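Local coordinates for protein phosphonate monoester hydrolase (Ruegeria pomeroyi, PDB 4UPK) that belongs to the sulfatase family of the alkaline phosphatase clan, at residues 394-399 against 408-413. Sequence-based numbering, arbitrary orientation.
Sequences LMPTIL and NAVDGR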
# COMPACT_ATOMS: atom_id res chain seq x y z
N LEU A 394 7.79 -9.98 26.50
CA LEU A 394 7.37 -11.30 26.02
C LEU A 394 7.62 -11.53 24.53
O LEU A 394 8.27 -12.51 24.17
CB LEU A 394 5.92 -11.58 26.45
CG LEU A 394 5.71 -12.23 27.83
CD1 LEU A 394 6.30 -11.42 28.96
CD2 LEU A 394 4.24 -12.39 28.10
N MET A 395 7.15 -10.60 23.66
CA MET A 395 7.37 -10.66 22.21
C MET A 395 8.88 -10.83 21.88
O MET A 395 9.21 -11.78 21.18
CB MET A 395 6.72 -9.46 21.46
CG MET A 395 7.40 -9.12 20.14
SD MET A 395 6.40 -8.04 19.13
CE MET A 395 7.26 -8.12 17.58
N PRO A 396 9.82 -9.97 22.40
CA PRO A 396 11.24 -10.16 22.08
C PRO A 396 11.85 -11.46 22.58
O PRO A 396 12.78 -11.97 21.95
CB PRO A 396 11.92 -8.91 22.67
CG PRO A 396 11.01 -8.46 23.74
CD PRO A 396 9.63 -8.76 23.24
N THR A 397 11.31 -12.04 23.68
CA THR A 397 11.77 -13.32 24.21
C THR A 397 11.49 -14.46 23.19
O THR A 397 12.38 -15.27 22.91
CB THR A 397 11.14 -13.59 25.57
OG1 THR A 397 11.41 -12.49 26.44
CG2 THR A 397 11.64 -14.89 26.21
N ILE A 398 10.26 -14.49 22.64
CA ILE A 398 9.81 -15.49 21.68
C ILE A 398 10.63 -15.41 20.41
O ILE A 398 11.18 -16.43 20.00
CB ILE A 398 8.26 -15.39 21.41
CG1 ILE A 398 7.44 -15.62 22.71
CG2 ILE A 398 7.83 -16.38 20.30
CD1 ILE A 398 6.04 -14.94 22.71
N LEU A 399 10.75 -14.19 19.82
CA LEU A 399 11.53 -13.96 18.59
C LEU A 399 12.98 -14.37 18.73
O LEU A 399 13.52 -15.03 17.84
CB LEU A 399 11.41 -12.49 18.09
CG LEU A 399 10.00 -12.02 17.66
CD1 LEU A 399 10.05 -10.58 17.20
CD2 LEU A 399 9.37 -12.95 16.59
N ASN A 408 13.25 -2.81 15.74
CA ASN A 408 13.68 -1.69 16.59
C ASN A 408 12.48 -1.01 17.28
O ASN A 408 12.66 -0.44 18.37
CB ASN A 408 14.49 -0.66 15.79
CG ASN A 408 15.95 -1.02 15.57
OD1 ASN A 408 16.50 -1.95 16.17
ND2 ASN A 408 16.61 -0.24 14.73
N ALA A 409 11.27 -1.09 16.68
CA ALA A 409 10.02 -0.56 17.26
C ALA A 409 9.71 -1.16 18.65
O ALA A 409 9.07 -0.51 19.47
CB ALA A 409 8.86 -0.84 16.31
N VAL A 410 10.18 -2.39 18.91
CA VAL A 410 9.97 -3.11 20.16
C VAL A 410 10.76 -2.46 21.31
O VAL A 410 12.00 -2.41 21.29
CB VAL A 410 10.22 -4.65 20.01
CG1 VAL A 410 10.17 -5.37 21.35
CG2 VAL A 410 9.23 -5.27 19.03
N ASP A 411 10.02 -1.95 22.30
CA ASP A 411 10.55 -1.30 23.51
C ASP A 411 11.04 -2.32 24.54
O ASP A 411 11.93 -2.01 25.33
CB ASP A 411 9.48 -0.41 24.16
CG ASP A 411 9.06 0.79 23.33
OD1 ASP A 411 9.95 1.50 22.81
OD2 ASP A 411 7.84 1.05 23.24
N GLY A 412 10.42 -3.52 24.53
CA GLY A 412 10.76 -4.61 25.43
C GLY A 412 12.08 -5.26 25.12
O GLY A 412 12.61 -5.12 24.02
N ARG A 413 12.61 -5.98 26.11
CA ARG A 413 13.88 -6.68 26.01
C ARG A 413 13.69 -8.17 26.33
O ARG A 413 12.91 -8.52 27.23
CB ARG A 413 14.91 -6.06 26.97
CG ARG A 413 15.36 -4.66 26.55
CD ARG A 413 16.38 -4.06 27.50
NE ARG A 413 17.61 -4.86 27.58
CZ ARG A 413 18.60 -4.62 28.44
NH1 ARG A 413 18.53 -3.59 29.28
NH2 ARG A 413 19.66 -5.40 28.48
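Val-410 meets Met-395 and Pro-396 with one methyl each. Val-410 CG1 lies anti to the backbone N (chi1 173°) and sits 3.9 Å from Pro-396 CD. The other methyl, Val-410 CG2, takes the end of the methionine, with Met-395 CE at 3.8 Å and SD close by. Met-395 CG is anti to the backbone N (chi1 154°) and the chain runs extended beyond it, bringing the thioether to the valine. Both side chains cross that of Val-410 at a slant. Pro-396 also rests on backbone. Pro-396 CG lies 3.6 Å from Gly-412 C and 3.7 Å from Arg-413 C. Gly-412 adds no side chain here. The Arg-413 side chain starts away from the helix, and its NH2 forms a salt bridge with Asp-426 OD1. Thr-397 OG1 hydrogen-bonds to Asp-393 O and Leu-415 N. The contact packs the first turn of helix 394-402 against the loop that leads to helix 416-419. Elsewhere on the helix, Leu-394 and Ile-398 touch strands 35-41 and 340-346 of the mixed sheet. No hydrogen bond joins the two segments directly. They meet by van der Waals packing, part side chain on side chain and part proline ring on backbone. Asp-393 OD1, just before the helix, supplies a polar link by accepting a hydrogen bond from Arg-413 N.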